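Local coordinates for protein polyhedrin (Antheraea mylitta cypovirus 4, PDB 5A9C) that forms the crystalline lattice of cypovirus polyhedra, the occlusion bodies that enclose and protect virus particles outside the insect host, at residues 76-80 with 140-145; 24-28 with 210-214; 83-87 with 196-200. All coordinates share one frame; numbering follows the deposited sequence.

Interaction 1 (76-80 with 140-145); sequences GRYPM and LDEHNT. Residue 76 of segment 76-80 comes from a tag, linker or insertion.
L140 N donates to M80 O at 2.9 Å, the shortest sound direct bond between the two loops. The contact rests on a type II beta turn, D141 to N144, which links strands 133-139 and 145-151 and on which Y78 lies. A chi1 of -169°, with CG opposite the backbone N, carries the Y78 ring across the turn. E142 CA sits over one face in a CH-pi contact, 4.1 Å from the ring centroid and 17° off the normal, and H143 N lies over the same face near the rim. P79 CD lies over the opposite face, toward the rim. At the edge, L140 CB meets Y78 CE2 at 3.7 Å. The hydroxyl points to N144 O, but the modelled separation is too short to be trusted in detail. N144 in turn stiffens the turn: its OD1 takes D141 N on a lone pair at 3.1 Å, while ND2 reaches T100 O on the neighbouring strand 96-100. A water beside the ring edge, in its plane, ties the loops again, donating to P79 O at 2.7 Å and to L140 O at 2.8 Å.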
loop_
_atom_site.group_PDB
_atom_site.type_symbol
_atom_site.label_atom_id
_atom_site.label_comp_id
_atom_site.label_asym_id
_atom_site.label_seq_id
_atom_site.Cartn_x
_atom_site.Cartn_y
_atom_site.Cartn_z
ATOM N N GLY A 76 -15.160 16.151 -13.250
ATOM C CA GLY A 76 -16.016 15.267 -12.485
ATOM C C GLY A 76 -16.651 14.196 -13.348
ATOM O O GLY A 76 -17.540 13.472 -12.904
ATOM N N ARG A 77 -16.197 14.096 -14.593
ATOM C CA ARG A 77 -16.739 13.105 -15.516
ATOM C C ARG A 77 -16.060 11.751 -15.360
ATOM O O ARG A 77 -14.873 11.668 -15.042
ATOM C CB ARG A 77 -16.610 13.575 -16.966
ATOM C CG ARG A 77 -17.584 14.665 -17.371
ATOM C CD ARG A 77 -17.704 14.725 -18.883
ATOM N NE ARG A 77 -18.415 15.913 -19.340
ATOM C CZ ARG A 77 -18.165 16.528 -20.491
ATOM N NH1 ARG A 77 -17.218 16.066 -21.295
ATOM N NH2 ARG A 77 -18.856 17.607 -20.836
ATOM N N TYR A 78 -16.828 10.693 -15.598
ATOM C CA TYR A 78 -16.306 9.337 -15.565
ATOM C C TYR A 78 -15.770 8.945 -16.942
ATOM O O TYR A 78 -16.291 9.391 -17.964
ATOM C CB TYR A 78 -17.396 8.359 -15.112
ATOM C CG TYR A 78 -16.876 6.975 -14.806
ATOM C CD1 TYR A 78 -16.392 6.656 -13.542
ATOM C CD2 TYR A 78 -16.854 5.990 -15.784
ATOM C CE1 TYR A 78 -15.906 5.391 -13.261
ATOM C CE2 TYR A 78 -16.368 4.727 -15.514
ATOM C CZ TYR A 78 -15.898 4.432 -14.250
ATOM O OH TYR A 78 -15.417 3.172 -13.982
ATOM N N PRO A 79 -14.718 8.112 -16.976
ATOM C CA PRO A 79 -14.094 7.690 -18.238
ATOM C C PRO A 79 -14.955 6.749 -19.087
ATOM O O PRO A 79 -15.735 5.957 -18.558
ATOM C CB PRO A 79 -12.824 6.965 -17.773
ATOM C CG PRO A 79 -13.128 6.521 -16.383
ATOM C CD PRO A 79 -13.990 7.599 -15.802
ATOM N N MET A 80 -14.805 6.854 -20.404
ATOM C CA MET A 80 -15.467 5.958 -21.349
ATOM C C MET A 80 -14.871 4.558 -21.273
ATOM O O MET A 80 -15.531 3.564 -21.582
ATOM C CB MET A 80 -15.295 6.485 -22.775
ATOM C CG MET A 80 -15.901 7.856 -23.018
ATOM S SD MET A 80 -15.132 8.698 -24.416
ATOM C CE MET A 80 -15.280 7.450 -25.693
ATOM N N LEU A 140 -15.727 1.083 -20.012
ATOM C CA LEU A 140 -16.251 1.219 -18.657
ATOM C C LEU A 140 -17.580 1.964 -18.666
ATOM O O LEU A 140 -17.831 2.789 -19.542
ATOM C CB LEU A 140 -15.261 1.971 -17.756
ATOM C CG LEU A 140 -13.962 1.319 -17.263
ATOM C CD1 LEU A 140 -14.198 -0.085 -16.728
ATOM C CD2 LEU A 140 -12.907 1.298 -18.335
ATOM N N ASP A 141 -18.436 1.663 -17.697
ATOM C CA ASP A 141 -19.624 2.479 -17.472
ATOM C C ASP A 141 -19.539 3.098 -16.083
ATOM O O ASP A 141 -18.632 2.779 -15.314
ATOM C CB ASP A 141 -20.919 1.680 -17.667
ATOM C CG ASP A 141 -21.017 0.481 -16.749
ATOM O OD1 ASP A 141 -20.606 0.587 -15.574
ATOM O OD2 ASP A 141 -21.514 -0.572 -17.204
ATOM N N GLU A 142 -20.473 3.986 -15.766
ATOM C CA GLU A 142 -20.374 4.790 -14.555
ATOM C C GLU A 142 -20.157 3.952 -13.297
ATOM O O GLU A 142 -20.811 2.928 -13.093
ATOM C CB GLU A 142 -21.609 5.684 -14.395
ATOM C CG GLU A 142 -21.479 6.717 -13.287
ATOM C CD GLU A 142 -22.652 7.676 -13.239
ATOM O OE1 GLU A 142 -23.571 7.541 -14.074
ATOM O OE2 GLU A 142 -22.653 8.568 -12.364
ATOM N N HIS A 143 -19.217 4.399 -12.470
ATOM C CA HIS A 143 -18.938 3.788 -11.172
ATOM C C HIS A 143 -18.169 2.467 -11.231
ATOM O O HIS A 143 -17.791 1.924 -10.191
ATOM C CB HIS A 143 -20.221 3.640 -10.350
ATOM C CG HIS A 143 -20.830 4.946 -9.948
ATOM N ND1 HIS A 143 -20.256 6.161 -10.264
ATOM C CD2 HIS A 143 -21.956 5.233 -9.256
ATOM C CE1 HIS A 143 -21.006 7.136 -9.784
ATOM N NE2 HIS A 143 -22.044 6.601 -9.169
ATOM N N ASN A 144 -17.939 1.950 -12.434
ATOM C CA ASN A 144 -17.023 0.825 -12.593
ATOM C C ASN A 144 -15.705 1.145 -11.896
ATOM O O ASN A 144 -15.315 2.307 -11.801
ATOM C CB ASN A 144 -16.749 0.543 -14.074
ATOM C CG ASN A 144 -17.517 -0.654 -14.602
ATOM O OD1 ASN A 144 -17.983 -0.651 -15.743
ATOM N ND2 ASN A 144 -17.647 -1.687 -13.782
ATOM N N THR A 145 -15.028 0.119 -11.395
ATOM C CA THR A 145 -13.662 0.280 -10.912
ATOM C C THR A 145 -12.744 -0.634 -11.710
ATOM O O THR A 145 -13.216 -1.507 -12.434
ATOM C CB THR A 145 -13.531 -0.013 -9.403
ATOM O OG1 THR A 145 -14.216 -1.230 -9.085
ATOM C CG2 THR A 145 -14.119 1.131 -8.582
HETATM O O HOH W 1 -18.330 5.544 -19.059
#

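Interaction 2 (24-28 with 210-214)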
loop_
_atom_site.group_PDB
_atom_site.type_symbol
_atom_site.label_atom_id
_atom_site.label_comp_id
_atom_site.label_asym_id
_atom_site.label_seq_id
_atom_site.Cartn_x
_atom_site.Cartn_y
_atom_site.Cartn_z
ATOM N N THR A 24 21.055 -2.170 -29.327
ATOM C CA THR A 24 19.643 -2.419 -29.588
ATOM C C THR A 24 19.199 -3.688 -28.864
ATOM O O THR A 24 18.172 -3.698 -28.191
ATOM C CB THR A 24 19.353 -2.551 -31.103
ATOM O OG1 THR A 24 19.882 -1.415 -31.799
ATOM C CG2 THR A 24 17.852 -2.631 -31.354
ATOM N N ARG A 25 19.987 -4.751 -29.003
ATOM C CA ARG A 25 19.703 -6.018 -28.334
ATOM C C ARG A 25 19.686 -5.846 -26.823
ATOM O O ARG A 25 18.816 -6.380 -26.139
ATOM C CB ARG A 25 20.750 -7.070 -28.707
ATOM C CG ARG A 25 20.707 -7.517 -30.155
ATOM C CD ARG A 25 21.896 -8.409 -30.472
ATOM N NE ARG A 25 21.742 -9.086 -31.754
ATOM C CZ ARG A 25 21.075 -10.223 -31.916
ATOM N NH1 ARG A 25 20.495 -10.805 -30.875
ATOM N NH2 ARG A 25 20.985 -10.777 -33.118
ATOM N N GLN A 26 20.661 -5.104 -26.309
ATOM C CA GLN A 26 20.781 -4.880 -24.876
ATOM C C GLN A 26 19.531 -4.201 -24.329
ATOM O O GLN A 26 18.991 -4.601 -23.300
ATOM C CB GLN A 26 22.020 -4.030 -24.587
ATOM C CG GLN A 26 22.523 -4.113 -23.163
ATOM C CD GLN A 26 23.856 -3.416 -22.992
ATOM O OE1 GLN A 26 24.032 -2.280 -23.430
ATOM N NE2 GLN A 26 24.809 -4.101 -22.367
ATOM N N ILE A 27 19.069 -3.170 -25.026
ATOM C CA ILE A 27 17.846 -2.479 -24.635
ATOM C C ILE A 27 16.644 -3.426 -24.608
ATOM O O ILE A 27 15.806 -3.355 -23.710
ATOM C CB ILE A 27 17.559 -1.294 -25.575
ATOM C CG1 ILE A 27 18.606 -0.197 -25.364
ATOM C CG2 ILE A 27 16.153 -0.758 -25.342
ATOM C CD1 ILE A 27 18.561 0.917 -26.397
ATOM N N ASN A 28 16.571 -4.318 -25.591
ATOM C CA ASN A 28 15.458 -5.258 -25.693
ATOM C C ASN A 28 15.555 -6.408 -24.697
ATOM O O ASN A 28 14.562 -7.071 -24.409
ATOM C CB ASN A 28 15.355 -5.820 -27.115
ATOM C CG ASN A 28 14.679 -4.863 -28.076
ATOM O OD1 ASN A 28 13.633 -4.294 -27.768
ATOM N ND2 ASN A 28 15.275 -4.681 -29.245
ATOM N N SER A 210 7.470 -1.073 -26.695
ATOM C CA SER A 210 8.692 -1.113 -25.902
ATOM C C SER A 210 9.868 -1.626 -26.725
ATOM O O SER A 210 11.022 -1.403 -26.370
ATOM C CB SER A 210 8.499 -2.000 -24.673
ATOM O OG SER A 210 7.466 -1.496 -23.849
ATOM N N ASP A 211 9.564 -2.320 -27.820
ATOM C CA ASP A 211 10.590 -2.926 -28.667
ATOM C C ASP A 211 11.470 -1.894 -29.367
ATOM O O ASP A 211 10.975 -1.008 -30.067
ATOM C CB ASP A 211 9.942 -3.829 -29.720
ATOM C CG ASP A 211 9.352 -5.090 -29.128
ATOM O OD1 ASP A 211 9.151 -5.139 -27.896
ATOM O OD2 ASP A 211 9.082 -6.035 -29.902
ATOM N N ALA A 212 12.782 -2.025 -29.189
ATOM C CA ALA A 212 13.734 -1.140 -29.849
ATOM C C ALA A 212 14.121 -1.683 -31.221
ATOM O O ALA A 212 14.445 -2.864 -31.361
ATOM C CB ALA A 212 14.979 -0.956 -28.983
ATOM N N TYR A 213 14.075 -0.814 -32.229
ATOM C CA TYR A 213 14.455 -1.160 -33.596
ATOM C C TYR A 213 15.664 -0.327 -34.003
ATOM O O TYR A 213 15.693 0.881 -33.768
ATOM C CB TYR A 213 13.310 -0.864 -34.568
ATOM C CG TYR A 213 12.170 -1.863 -34.565
ATOM C CD1 TYR A 213 12.027 -2.792 -33.545
ATOM C CD2 TYR A 213 11.228 -1.864 -35.590
ATOM C CE1 TYR A 213 10.983 -3.700 -33.547
ATOM C CE2 TYR A 213 10.183 -2.768 -35.601
ATOM C CZ TYR A 213 10.065 -3.683 -34.575
ATOM O OH TYR A 213 9.029 -4.586 -34.578
ATOM N N ILE A 214 16.650 -0.959 -34.633
ATOM C CA ILE A 214 17.898 -0.271 -34.967
ATOM C C ILE A 214 17.729 0.837 -36.016
ATOM O O ILE A 214 18.500 1.797 -36.045
ATOM C CB ILE A 214 19.006 -1.266 -35.404
ATOM C CG1 ILE A 214 20.367 -0.563 -35.457
ATOM C CG2 ILE A 214 18.654 -1.919 -36.736
ATOM C CD1 ILE A 214 21.537 -1.503 -35.690
#
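The last turns of the N-terminal helix 15-29 meet the extended segment 210-214, which follows strand 206-208, through one side-chain amide, that of N28, which makes two hydrogen bonds to the backbone of A212. OD1 of N28 accepts A212 N at 2.8 Å, and ND2 of the same N28 amide donates to A212 O at 2.9 Å. Both bonds are nearly straight, at 168° and 169°, and each uses a lone pair in the plane of its carbonyl. A212 O lies almost exactly in the N28 amide plane, and the pair of bonds holds the amide's rotation. In the polyhedrin fold this ties the helix, which projects from the beta-sheet body, to the last modelled part of this base-domain-deleted chain. H131 NE2 adds a weak bond to N28 OD1. One turn earlier, T24 keeps OG1 bonded to Q20 O within the helix. T24 CG2 faces A212 O at 3.4 Å, while T24 OG1 also brushes I214 CB at 3.7 Å, the two side chains crossing at about a right angle. I27 CG2 rests on A212 CB at 3.8 Å. R111 of the second subunit packs on I27 and A212 and bonds through NH1 to S210 O.

Interaction 3 (83-87 with 196-200)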
loop_
_atom_site.group_PDB
_atom_site.type_symbol
_atom_site.label_atom_id
_atom_site.label_comp_id
_atom_site.label_asym_id
_atom_site.label_seq_id
_atom_site.Cartn_x
_atom_site.Cartn_y
_atom_site.Cartn_z
ATOM N N ILE A 83 -7.225 2.128 -21.547
ATOM C CA ILE A 83 -6.258 1.315 -22.261
ATOM C C ILE A 83 -5.244 0.872 -21.226
ATOM O O ILE A 83 -4.589 1.705 -20.596
ATOM C CB ILE A 83 -5.538 2.099 -23.378
ATOM C CG1 ILE A 83 -6.530 2.572 -24.446
ATOM C CG2 ILE A 83 -4.447 1.243 -24.012
ATOM C CD1 ILE A 83 -7.339 3.789 -24.047
ATOM N N VAL A 84 -5.139 -0.434 -21.017
ATOM C CA VAL A 84 -4.180 -0.959 -20.061
ATOM C C VAL A 84 -2.954 -1.464 -20.811
ATOM O O VAL A 84 -3.050 -2.372 -21.639
ATOM C CB VAL A 84 -4.780 -2.079 -19.187
ATOM C CG1 VAL A 84 -3.765 -2.532 -18.146
ATOM C CG2 VAL A 84 -6.045 -1.593 -18.502
ATOM N N SER A 85 -1.812 -0.852 -20.525
ATOM C CA SER A 85 -0.566 -1.154 -21.214
ATOM C C SER A 85 0.368 -1.952 -20.309
ATOM O O SER A 85 0.769 -1.471 -19.252
ATOM C CB SER A 85 0.110 0.149 -21.647
ATOM O OG SER A 85 1.367 -0.093 -22.256
ATOM N N PHE A 86 0.704 -3.172 -20.727
ATOM C CA PHE A 86 1.604 -4.044 -19.969
ATOM C C PHE A 86 2.975 -4.078 -20.640
ATOM O O PHE A 86 3.074 -4.385 -21.825
ATOM C CB PHE A 86 1.064 -5.479 -19.939
ATOM C CG PHE A 86 -0.212 -5.653 -19.161
ATOM C CD1 PHE A 86 -1.443 -5.460 -19.767
ATOM C CD2 PHE A 86 -0.179 -6.060 -17.836
ATOM C CE1 PHE A 86 -2.621 -5.640 -19.055
ATOM C CE2 PHE A 86 -1.349 -6.245 -17.118
ATOM C CZ PHE A 86 -2.574 -6.035 -17.729
ATOM N N ASN A 87 4.035 -3.791 -19.891
ATOM C CA ASN A 87 5.367 -3.763 -20.488
ATOM C C ASN A 87 6.451 -4.368 -19.601
ATOM O O ASN A 87 6.528 -4.078 -18.405
ATOM C CB ASN A 87 5.749 -2.332 -20.885
ATOM C CG ASN A 87 4.656 -1.632 -21.676
ATOM O OD1 ASN A 87 4.656 -1.643 -22.908
ATOM N ND2 ASN A 87 3.713 -1.027 -20.968
ATOM N N HIS A 196 8.512 4.435 -24.278
ATOM C CA HIS A 196 8.685 3.073 -24.782
ATOM C C HIS A 196 7.667 2.115 -24.177
ATOM O O HIS A 196 8.030 1.087 -23.599
ATOM C CB HIS A 196 10.109 2.571 -24.514
ATOM C CG HIS A 196 11.137 3.658 -24.503
ATOM N ND1 HIS A 196 11.460 4.388 -25.629
ATOM C CD2 HIS A 196 11.910 4.147 -23.505
ATOM C CE1 HIS A 196 12.388 5.277 -25.324
ATOM N NE2 HIS A 196 12.676 5.153 -24.039
ATOM N N ILE A 197 6.388 2.458 -24.304
ATOM C CA ILE A 197 5.314 1.616 -23.783
ATOM C C ILE A 197 4.203 1.449 -24.815
ATOM O O ILE A 197 3.964 2.335 -25.629
ATOM C CB ILE A 197 4.706 2.195 -22.490
ATOM C CG1 ILE A 197 4.257 3.639 -22.717
ATOM C CG2 ILE A 197 5.698 2.086 -21.329
ATOM C CD1 ILE A 197 3.584 4.270 -21.516
ATOM N N ALA A 198 3.525 0.309 -24.777
ATOM C CA ALA A 198 2.448 0.046 -25.718
ATOM C C ALA A 198 1.304 1.034 -25.542
ATOM O O ALA A 198 0.957 1.404 -24.420
ATOM C CB ALA A 198 1.938 -1.377 -25.558
ATOM N N TYR A 199 0.729 1.465 -26.661
ATOM C CA TYR A 199 -0.496 2.256 -26.642
ATOM C C TYR A 199 -1.309 1.975 -27.900
ATOM O O TYR A 199 -0.752 1.728 -28.966
ATOM C CB TYR A 199 -0.202 3.756 -26.509
ATOM C CG TYR A 199 -1.453 4.608 -26.556
ATOM C CD1 TYR A 199 -2.345 4.628 -25.490
ATOM C CD2 TYR A 199 -1.750 5.381 -27.673
ATOM C CE1 TYR A 199 -3.499 5.403 -25.537
ATOM C CE2 TYR A 199 -2.895 6.152 -27.726
ATOM C CZ TYR A 199 -3.766 6.160 -26.661
ATOM O OH TYR A 199 -4.910 6.931 -26.726
ATOM N N ILE A 200 -2.629 2.002 -27.758
ATOM C CA ILE A 200 -3.535 1.776 -28.879
ATOM C C ILE A 200 -4.315 3.057 -29.125
ATOM O O ILE A 200 -5.058 3.508 -28.251
ATOM C CB ILE A 200 -4.533 0.645 -28.565
ATOM C CG1 ILE A 200 -3.791 -0.582 -28.033
ATOM C CG2 ILE A 200 -5.373 0.300 -29.800
ATOM C CD1 ILE A 200 -4.709 -1.691 -27.572
#
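Residues 83-87 form a strand inside the large antiparallel sheet, and 196-200 run back over it, their end-to-end directions 149° apart and so roughly antiparallel, with CA atoms 5.6 Å apart at the closest pair, S85 and A198. The backbone groups of 83-87 are paired with strands 38-45 and 133-139 on its two flanks, so 196-200 is joined to it by side chains rising from the face of the sheet. Two of them, S85 and N87, grip A198 at both ends of its backbone. S85 OG donates to A198 O, 2.7 Å away, and is tilted 22° from the carbonyl plane. N87 OD1 takes A198 N at 2.9 Å, also from a tilted position. The two side chains are themselves coupled: N87 ND2 donates to S85 OG at 2.8 Å, nearly in the amide plane, so N87 orients the serine and the three bonds close a ring through the A198 backbone. The amide has further partners in this buried setting, S133 OG on OD1 and R39 O on ND2, which should fix its flip. N87 ND2 also lies 3.7 Å from I197 CG2, the two side chains crossing at about a right angle. Towards the other end, I83 CG2 touches Y199 CD1 obliquely at 4.2 Å. Y199 sends its OH to E185 and meets F43 edge-to-face, packing between F43 of the sheet and V188, I189 and A192 of helix 185-195. W110 of the second subunit donates NE1 to H196 O. H196, with positive phi, follows helix 185-195 in a Schellman motif, which opens a connection from that helix to a short, weakly bonded strand, laid on the face of the polyhedrin's large beta-sheet.

Interaction 3 is the buried core contact, with its centre only 5 Å from that of the chain; interaction 2 is a surface contact and interaction 1 partly buried, on opposite sides of the chain's centre. Strand 81-87 connects two of them: it follows directly on 76-80 and supplies 83-87. Interactions 2 and 3 touch through S210 OG, 2.7 Å from H196 O, and both meet the second subunit, while no other chain of the assembly touches interaction 1. Chemistry follows place. Interaction 1 joins loops by a direct backbone bond, an aromatic ring and a bridging water. In interaction 2 one asparagine binds both N and O of an alanine; in interaction 3 asparagine takes only the N, and a serine the O.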